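Local coordinates for protein AHL synthase (Burkholderia glumae, PDB 3P2H) that probably makes N-acyl-homoserine lactone quorum-sensing signals from S-adenosyl-L-methionine and a fatty acyl-[ACP], releasing methylthioadenosine, at residues E29-Q34 and V142-M147; Y77-V82 and Q138-T143; A126-A131 and A181-A186. The protein carries 3 engineered substitutions. All coordinates share one frame; numbering follows the deposited sequence.

Interaction 1: residues E29-Q34 and V142-M147. Engineered in segment 142-147: Met-147 (natural residue Ile). With NOO (N-(3-oxocyclohex-1-en-1-yl)octanamide), chain C; MTA (5'-deoxy-5'-methylthioadenosine), chain B.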
# COMPACT_ATOMS: atom_id res chain seq x y z
N GLU A 29 5.88 -9.23 -13.51
CA GLU A 29 7.15 -9.89 -13.83
C GLU A 29 7.85 -10.49 -12.61
O GLU A 29 8.28 -11.63 -12.64
CB GLU A 29 8.10 -8.93 -14.52
CG GLU A 29 7.52 -8.32 -15.77
CD GLU A 29 8.55 -7.59 -16.59
OE1 GLU A 29 9.55 -7.09 -16.03
OE2 GLU A 29 8.34 -7.50 -17.82
N GLN A 30 7.96 -9.71 -11.55
CA GLN A 30 8.63 -10.19 -10.35
C GLN A 30 7.84 -11.23 -9.57
O GLN A 30 8.35 -12.32 -9.28
CB GLN A 30 8.96 -9.03 -9.42
CG GLN A 30 10.38 -9.06 -8.93
CD GLN A 30 11.34 -8.59 -10.00
OE1 GLN A 30 11.39 -7.40 -10.32
NE2 GLN A 30 12.09 -9.53 -10.58
N LEU A 31 6.61 -10.87 -9.21
CA LEU A 31 5.77 -11.75 -8.42
C LEU A 31 4.92 -12.70 -9.25
O LEU A 31 4.35 -13.65 -8.72
CB LEU A 31 4.87 -10.90 -7.51
CG LEU A 31 5.63 -9.89 -6.64
CD1 LEU A 31 4.64 -9.04 -5.85
CD2 LEU A 31 6.56 -10.64 -5.69
N GLY A 32 4.85 -12.44 -10.55
CA GLY A 32 4.08 -13.29 -11.44
C GLY A 32 2.60 -13.41 -11.15
O GLY A 32 2.04 -14.51 -11.20
N TRP A 33 1.94 -12.28 -10.88
CA TRP A 33 0.50 -12.31 -10.59
C TRP A 33 -0.35 -12.54 -11.83
O TRP A 33 -1.51 -12.93 -11.73
CB TRP A 33 0.07 -11.01 -9.90
CG TRP A 33 0.51 -10.89 -8.47
CD1 TRP A 33 1.30 -11.76 -7.78
CD2 TRP A 33 0.21 -9.82 -7.56
NE1 TRP A 33 1.51 -11.31 -6.50
CE2 TRP A 33 0.85 -10.12 -6.33
CE3 TRP A 33 -0.54 -8.64 -7.66
CZ2 TRP A 33 0.76 -9.28 -5.21
CZ3 TRP A 33 -0.63 -7.80 -6.54
CH2 TRP A 33 0.02 -8.13 -5.34
N GLN A 34 0.22 -12.28 -13.01
CA GLN A 34 -0.50 -12.46 -14.27
C GLN A 34 0.46 -12.99 -15.34
O GLN A 34 1.67 -12.99 -15.14
CB GLN A 34 -1.10 -11.12 -14.73
CG GLN A 34 -2.09 -10.51 -13.72
CD GLN A 34 -2.45 -9.07 -14.04
OE1 GLN A 34 -3.15 -8.40 -13.26
NE2 GLN A 34 -1.98 -8.57 -15.18
N VAL A 142 -3.99 -6.59 2.73
CA VAL A 142 -3.37 -7.90 2.62
C VAL A 142 -1.89 -7.68 2.40
O VAL A 142 -1.49 -6.96 1.47
CB VAL A 142 -3.95 -8.70 1.44
CG1 VAL A 142 -3.28 -10.05 1.34
CG2 VAL A 142 -5.45 -8.86 1.62
N THR A 143 -1.07 -8.28 3.24
CA THR A 143 0.36 -8.10 3.12
C THR A 143 1.09 -9.43 3.16
O THR A 143 0.68 -10.34 3.88
CB THR A 143 0.91 -7.23 4.26
OG1 THR A 143 1.44 -8.07 5.30
CG2 THR A 143 -0.19 -6.39 4.86
N PHE A 144 2.15 -9.54 2.37
CA PHE A 144 2.96 -10.76 2.37
C PHE A 144 3.50 -10.84 3.80
O PHE A 144 3.80 -9.81 4.40
CB PHE A 144 4.12 -10.61 1.39
CG PHE A 144 3.71 -10.59 -0.06
CD1 PHE A 144 2.40 -10.32 -0.43
CD2 PHE A 144 4.65 -10.81 -1.06
CE1 PHE A 144 2.03 -10.26 -1.78
CE2 PHE A 144 4.30 -10.76 -2.40
CZ PHE A 144 2.99 -10.48 -2.77
N CYS A 145 3.61 -12.04 4.35
CA CYS A 145 4.12 -12.14 5.71
C CYS A 145 5.55 -11.63 5.79
O CYS A 145 5.98 -11.10 6.81
CB CYS A 145 4.03 -13.58 6.21
SG CYS A 145 2.34 -14.07 6.61
N SER A 146 6.30 -11.75 4.70
CA SER A 146 7.68 -11.27 4.69
C SER A 146 7.68 -9.75 4.87
O SER A 146 8.58 -9.20 5.51
CB SER A 146 8.37 -11.65 3.38
OG SER A 146 7.66 -11.15 2.27
N MET A 147 6.68 -9.09 4.31
CA MET A 147 6.55 -7.64 4.43
C MET A 147 6.09 -7.32 5.85
O MET A 147 6.50 -6.33 6.44
CB MET A 147 5.53 -7.12 3.41
CG MET A 147 5.34 -5.61 3.42
SD MET A 147 6.87 -4.68 3.16
CE MET A 147 7.00 -4.77 1.40
C1 NOO C . 6.10 -7.23 -1.38
O1 NOO C . 6.89 -7.88 -0.70
C2 NOO C . 4.79 -6.71 -0.80
C3 NOO C . 3.64 -6.54 -1.59
C4 NOO C . 3.80 -6.70 -3.12
C5 NOO C . 5.23 -6.32 -3.68
C6 NOO C . 6.40 -6.96 -2.88
N7 NOO C . 2.30 -6.24 -1.09
C8 NOO C . 1.27 -5.35 -1.47
O8 NOO C . 0.80 -5.26 -2.61
C9 NOO C . 0.64 -4.41 -0.42
C10 NOO C . 0.92 -4.63 1.09
C11 NOO C . -0.28 -4.11 1.93
C12 NOO C . 0.16 -3.41 3.23
C13 NOO C . -1.06 -3.03 4.09
C14 NOO C . -0.73 -3.07 5.59
C15 NOO C . -1.86 -2.47 6.43
CS MTA B . -2.69 -9.08 -2.70
S5' MTA B . -2.43 -10.87 -2.52
C5' MTA B . -1.85 -11.30 -4.19
C4' MTA B . -2.97 -11.85 -5.07
O4' MTA B . -3.98 -10.80 -5.22
C2' MTA B . -3.16 -11.16 -7.38
O2' MTA B . -3.35 -11.59 -8.73
C3' MTA B . -2.40 -12.18 -6.46
O3' MTA B . -2.78 -13.51 -6.82
C1' MTA B . -4.45 -10.90 -6.58
N9 MTA B . -5.09 -9.61 -6.95
C8 MTA B . -4.55 -8.35 -6.84
N7 MTA B . -5.39 -7.45 -7.25
C5 MTA B . -6.53 -8.06 -7.64
C6 MTA B . -7.79 -7.62 -8.17
N6 MTA B . -8.02 -6.27 -8.37
N1 MTA B . -8.76 -8.55 -8.46
C2 MTA B . -8.55 -9.89 -8.27
N3 MTA B . -7.36 -10.32 -7.77
C4 MTA B . -6.35 -9.47 -7.45
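Trp-33 and Phe-144 meet at their ring edges. Trp-33 CZ2 lies 3.5 Å from Phe-144 CZ, and each ring has the other near its own plane, so this is not a stack. Leu-31 comes at Phe-144 from the opposite direction. Its CD1 is 3.8 Å from Phe-144 CZ, and CD2 sits at the ring edge, in plane. These apolar contacts are the tight part.

The joined rings form a partition between the two bound molecules. The cyclohexenone of the inhibitor NOO lies over one face of Phe-144, with C3 4.0 Å above the ring centre. On the other side of the partition, the MTA ribose covers a face of Trp-33, with C3' 3.6 Å above the plane. Leu-31 CD1 also touches NOO C5 at 3.5 Å. Met-147, an engineered residue, brings CE to 3.7 Å from NOO C2.

The far side is loose. Glu-29, Gln-30 and Gln-34 are exposed and do not touch 142-147. Gly-32, also exposed, has positive phi (61°) and turns the chain between Leu-31 and Trp-33.

Segment 29-34 continues from helix 13-30, and Trp-33 also meets the ring of Phe-27 in that helix. Phe-144 ends strand 138-144 at the N-cap position of helix 145-154. It packs on Val-172 of strand 170-178, while Met-147 reaches Phe-103 of strand 97-105.

Interaction 2: residues Y77-V82 and Q138-T143. With NOO (N-(3-oxocyclohex-1-en-1-yl)octanamide), chain C; MTA (5'-deoxy-5'-methylthioadenosine), chain B.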
# COMPACT_ATOMS: atom_id res chain seq x y z
N TYR A 77 -13.04 -1.38 -2.02
CA TYR A 77 -11.62 -1.71 -1.90
C TYR A 77 -11.31 -3.21 -2.04
O TYR A 77 -12.19 -4.06 -1.91
CB TYR A 77 -11.01 -1.12 -0.61
CG TYR A 77 -11.55 -1.61 0.72
CD1 TYR A 77 -12.76 -1.13 1.23
CD2 TYR A 77 -10.79 -2.46 1.51
CE1 TYR A 77 -13.18 -1.49 2.53
CE2 TYR A 77 -11.20 -2.82 2.79
CZ TYR A 77 -12.39 -2.33 3.30
OH TYR A 77 -12.75 -2.66 4.58
N LEU A 78 -10.05 -3.52 -2.34
CA LEU A 78 -9.58 -4.88 -2.59
C LEU A 78 -9.89 -5.97 -1.56
O LEU A 78 -10.49 -6.99 -1.89
CB LEU A 78 -8.08 -4.84 -2.89
CG LEU A 78 -7.39 -6.10 -3.44
CD1 LEU A 78 -8.18 -6.64 -4.62
CD2 LEU A 78 -5.97 -5.76 -3.85
N LEU A 79 -9.45 -5.78 -0.32
CA LEU A 79 -9.69 -6.76 0.72
C LEU A 79 -11.19 -7.00 0.90
O LEU A 79 -11.65 -8.13 1.05
CB LEU A 79 -9.06 -6.27 2.04
CG LEU A 79 -9.20 -7.11 3.31
CD1 LEU A 79 -8.68 -8.53 3.07
CD2 LEU A 79 -8.43 -6.44 4.44
N GLN A 80 -11.95 -5.92 0.87
CA GLN A 80 -13.39 -5.96 1.05
C GLN A 80 -14.12 -6.79 0.01
O GLN A 80 -14.87 -7.70 0.35
CB GLN A 80 -13.94 -4.54 1.03
CG GLN A 80 -15.45 -4.43 1.01
CD GLN A 80 -15.91 -3.02 0.72
OE1 GLN A 80 -15.62 -2.47 -0.34
NE2 GLN A 80 -16.61 -2.41 1.68
N GLU A 81 -13.90 -6.46 -1.26
CA GLU A 81 -14.57 -7.13 -2.37
C GLU A 81 -13.95 -8.42 -2.89
O GLU A 81 -14.67 -9.35 -3.23
CB GLU A 81 -14.73 -6.15 -3.53
CG GLU A 81 -15.63 -4.98 -3.19
CD GLU A 81 -15.87 -4.04 -4.36
OE1 GLU A 81 -16.89 -3.33 -4.32
OE2 GLU A 81 -15.04 -4.00 -5.30
N VAL A 82 -12.63 -8.48 -2.95
CA VAL A 82 -11.94 -9.65 -3.47
C VAL A 82 -11.52 -10.70 -2.43
O VAL A 82 -11.74 -11.89 -2.64
CB VAL A 82 -10.69 -9.21 -4.27
CG1 VAL A 82 -9.95 -10.43 -4.84
CG2 VAL A 82 -11.11 -8.28 -5.39
N GLN A 138 -6.19 4.14 11.26
CA GLN A 138 -5.66 2.81 11.00
C GLN A 138 -5.58 2.52 9.51
O GLN A 138 -6.32 3.10 8.71
CB GLN A 138 -6.55 1.73 11.62
CG GLN A 138 -6.55 1.62 13.12
CD GLN A 138 -7.53 0.57 13.59
OE1 GLN A 138 -8.73 0.70 13.36
NE2 GLN A 138 -7.03 -0.47 14.23
N LEU A 139 -4.66 1.63 9.15
CA LEU A 139 -4.50 1.18 7.78
C LEU A 139 -4.78 -0.32 7.84
O LEU A 139 -4.50 -0.97 8.86
CB LEU A 139 -3.08 1.40 7.27
CG LEU A 139 -2.58 2.83 7.08
CD1 LEU A 139 -1.17 2.77 6.54
CD2 LEU A 139 -3.49 3.59 6.14
N ILE A 140 -5.34 -0.86 6.77
CA ILE A 140 -5.62 -2.28 6.69
C ILE A 140 -5.28 -2.76 5.28
O ILE A 140 -5.35 -1.98 4.33
CB ILE A 140 -7.10 -2.58 7.02
CG1 ILE A 140 -7.29 -4.10 7.19
CG2 ILE A 140 -8.01 -2.04 5.93
CD1 ILE A 140 -8.65 -4.49 7.73
N GLY A 141 -4.90 -4.02 5.15
CA GLY A 141 -4.56 -4.53 3.83
C GLY A 141 -3.89 -5.89 3.85
O GLY A 141 -3.30 -6.29 4.85
N VAL A 142 -3.99 -6.59 2.73
CA VAL A 142 -3.37 -7.90 2.62
C VAL A 142 -1.89 -7.68 2.40
O VAL A 142 -1.49 -6.96 1.47
CB VAL A 142 -3.95 -8.70 1.44
CG1 VAL A 142 -3.28 -10.05 1.34
CG2 VAL A 142 -5.45 -8.86 1.62
N THR A 143 -1.07 -8.28 3.24
CA THR A 143 0.36 -8.10 3.12
C THR A 143 1.09 -9.43 3.16
O THR A 143 0.68 -10.34 3.88
CB THR A 143 0.91 -7.23 4.26
OG1 THR A 143 1.44 -8.07 5.30
CG2 THR A 143 -0.19 -6.39 4.86
C1 NOO C . 6.10 -7.23 -1.38
O1 NOO C . 6.89 -7.88 -0.70
C2 NOO C . 4.79 -6.71 -0.80
C3 NOO C . 3.64 -6.54 -1.59
C4 NOO C . 3.80 -6.70 -3.12
C5 NOO C . 5.23 -6.32 -3.68
C6 NOO C . 6.40 -6.96 -2.88
N7 NOO C . 2.30 -6.24 -1.09
C8 NOO C . 1.27 -5.35 -1.47
O8 NOO C . 0.80 -5.26 -2.61
C9 NOO C . 0.64 -4.41 -0.42
C10 NOO C . 0.92 -4.63 1.09
C11 NOO C . -0.28 -4.11 1.93
C12 NOO C . 0.16 -3.41 3.23
C13 NOO C . -1.06 -3.03 4.09
C14 NOO C . -0.73 -3.07 5.59
C15 NOO C . -1.86 -2.47 6.43
CS MTA B . -2.69 -9.08 -2.70
S5' MTA B . -2.43 -10.87 -2.52
C5' MTA B . -1.85 -11.30 -4.19
C4' MTA B . -2.97 -11.85 -5.07
O4' MTA B . -3.98 -10.80 -5.22
C2' MTA B . -3.16 -11.16 -7.38
O2' MTA B . -3.35 -11.59 -8.73
C3' MTA B . -2.40 -12.18 -6.46
O3' MTA B . -2.78 -13.51 -6.82
C1' MTA B . -4.45 -10.90 -6.58
N9 MTA B . -5.09 -9.61 -6.95
C8 MTA B . -4.55 -8.35 -6.84
N7 MTA B . -5.39 -7.45 -7.25
C5 MTA B . -6.53 -8.06 -7.64
C6 MTA B . -7.79 -7.62 -8.17
N6 MTA B . -8.02 -6.27 -8.37
N1 MTA B . -8.76 -8.55 -8.46
C2 MTA B . -8.55 -9.89 -8.27
N3 MTA B . -7.36 -10.32 -7.77
C4 MTA B . -6.35 -9.47 -7.45
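The backbone N of Leu-79, whose side chain carries this contact, is hydrogen-bonded to Glu-99 OE2 of strand 97-105. The other oxygen of Glu-99 takes a weak bond from Leu-78 N. One carboxylate thus holds the first turn of helix 78-81 against the sheet. Tyr-77 is at the N-cap position. Gln-80 OE1 folds back to its backbone N at 3.3 Å, the donor tilted 35° from the carbonyl plane. Gln-80 CB lies 3.3 Å above the plane of the Tyr-77 ring, over its centre.

Across the contact, Leu-79 works as a fork. CG is anti to the backbone N (chi1 179°), which extends the two methyls to the strand. CD2 meets Ile-140 CG1 at 3.8 Å, the side chains crossing at about a right angle. CD1 meets Val-142 CG2 at 3.6 Å. Between these two residues is Gly-141, and Leu-79 comes over its backbone.

The other side of the strand faces NOO. Having no side chain, Gly-141 lets the octanoyl chain lie close to the backbone, and its N is 3.6 Å from NOO C15. Val-142 serves MTA as well: its CG1 is 4.0 Å from S5'. In 77-82, Leu-78 CD1 packs 3.7 Å from C6 of the adenine, and Val-82 CG1 touches C2.

The contact between helix and strand is purely apolar. The helix start pairs with Gln-80 and Glu-99, so its polar bonds lie outside the interface of the two segments. Val-142 alone serves both surfaces, with CG2 toward Leu-79 and CG1 toward the thioether of MTA, while Leu-78 and Val-82 give the adenine an apolar wall.

Interaction 3: residues A126-A131 and A181-A186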
# COMPACT_ATOMS: atom_id res chain seq x y z
N ALA A 126 5.48 7.80 4.18
CA ALA A 126 4.72 8.68 3.30
C ALA A 126 3.25 8.27 3.30
O ALA A 126 2.36 9.12 3.43
CB ALA A 126 5.28 8.61 1.88
N ALA A 127 2.99 6.98 3.15
CA ALA A 127 1.63 6.47 3.14
C ALA A 127 0.91 6.80 4.45
O ALA A 127 -0.18 7.36 4.44
CB ALA A 127 1.64 4.96 2.93
N VAL A 128 1.54 6.46 5.57
CA VAL A 128 0.94 6.74 6.87
C VAL A 128 0.63 8.22 7.05
O VAL A 128 -0.49 8.59 7.40
CB VAL A 128 1.87 6.27 8.01
CG1 VAL A 128 1.33 6.76 9.36
CG2 VAL A 128 1.95 4.74 8.01
N GLU A 129 1.62 9.06 6.78
CA GLU A 129 1.48 10.50 6.91
C GLU A 129 0.27 10.99 6.11
O GLU A 129 -0.59 11.71 6.64
CB GLU A 129 2.75 11.17 6.38
CG GLU A 129 2.90 12.63 6.75
CD GLU A 129 4.26 13.16 6.37
OE1 GLU A 129 4.86 13.89 7.19
OE2 GLU A 129 4.73 12.85 5.24
N CYS A 130 0.21 10.59 4.85
CA CYS A 130 -0.90 10.99 3.99
C CYS A 130 -2.25 10.53 4.54
O CYS A 130 -3.16 11.34 4.71
CB CYS A 130 -0.71 10.40 2.59
SG CYS A 130 -2.14 10.64 1.51
N ALA A 131 -2.37 9.24 4.84
CA ALA A 131 -3.61 8.69 5.37
C ALA A 131 -4.05 9.39 6.65
O ALA A 131 -5.23 9.67 6.83
CB ALA A 131 -3.44 7.19 5.63
N ALA A 181 0.95 6.59 18.55
CA ALA A 181 2.24 7.16 18.93
C ALA A 181 3.42 6.28 18.50
O ALA A 181 4.41 6.79 17.99
CB ALA A 181 2.28 7.39 20.44
N GLN A 182 3.30 4.97 18.69
CA GLN A 182 4.36 4.04 18.33
C GLN A 182 4.67 4.07 16.83
O GLN A 182 5.83 4.19 16.43
CB GLN A 182 3.97 2.61 18.72
CG GLN A 182 5.10 1.61 18.53
CD GLN A 182 4.65 0.17 18.76
OE1 GLN A 182 3.99 -0.13 19.74
NE2 GLN A 182 5.03 -0.71 17.85
N THR A 183 3.63 3.93 16.02
CA THR A 183 3.78 3.92 14.57
C THR A 183 4.36 5.24 14.07
O THR A 183 5.29 5.25 13.26
CB THR A 183 2.43 3.67 13.88
OG1 THR A 183 2.05 2.30 14.07
CG2 THR A 183 2.53 3.97 12.37
N LEU A 184 3.82 6.35 14.56
CA LEU A 184 4.30 7.67 14.16
C LEU A 184 5.77 7.85 14.53
O LEU A 184 6.58 8.27 13.71
CB LEU A 184 3.44 8.76 14.81
CG LEU A 184 1.96 8.81 14.40
CD1 LEU A 184 1.21 9.83 15.24
CD2 LEU A 184 1.85 9.15 12.92
N ALA A 185 6.12 7.52 15.77
CA ALA A 185 7.50 7.66 16.23
C ALA A 185 8.44 6.79 15.41
O ALA A 185 9.51 7.23 15.00
CB ALA A 185 7.61 7.30 17.70
N ALA A 186 8.04 5.54 15.16
CA ALA A 186 8.87 4.63 14.39
C ALA A 186 9.14 5.13 12.97
O ALA A 186 10.15 4.79 12.37
CB ALA A 186 8.21 3.26 14.33
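Val-128 points from helix 120-133 straight at helix 181-186 and faces two side chains there. Its CG1 does the touching. This branch is anti to the backbone N (chi1 171°), and it stands 4.3 Å from Thr-183 CG2 and likewise 4.3 Å from Leu-184 CD2.

The two partners present themselves differently. Thr-183 leaves its helix toward Val-128. It offers its methyl to the contact, and its hydroxyl takes another course: OG1 is hydrogen-bonded to Asp-178 O and His-157 N. The residue is thus split between an apolar side and a polar side, and the buried hydroxyl is satisfied away from the valine. Leu-184 starts out along the flank of the contact, and its long side chain then brings CD2 back toward Val-128. Chi2 (173°) extends the other methyl, CD1, and leaves CD2 as the branch turned to the valine.

The packing is light. The backbones are 8.1 Å apart at their nearest CA atoms, Val-128 and Leu-184, and just 87 Å² is buried between the segments. Other residues share the space around the valine. Val-128 also packs on Leu-187, just after the second helix, and on Leu-139 of strand 138-144.

This is plain helix-to-helix packing beside a mixed sheet. Helix 120-133 links the parallel strands 97-105 and 138-144 in a beta-alpha-beta crossover. Helix 181-186 follows strand 170-178. This layout is consistent with the acetyltransferase-like fold of the autoinducer synthase family.

In the fold
Interactions 1 and 2 share Val-142 and Thr-143 and both use strand 138-144. Interaction 1 works at the end of the strand and is partly open, with exposed residues in 29-34. Interaction 2 lies deeper, and all its touching residues are buried. Both border NOO and MTA, the first through two aromatic rings and the side chains beside them, the second through strand backbone toward NOO and aliphatic branches toward MTA. Interaction 3 is also buried but borders neither ligand. It lies on the opposite side of the chain's centre from interaction 1. It touches interaction 2 through Leu-139, whose CD2 packs 3.6 Å from Ala-131 CB. All three are apolar across their segments, and interaction 3 buries the least surface.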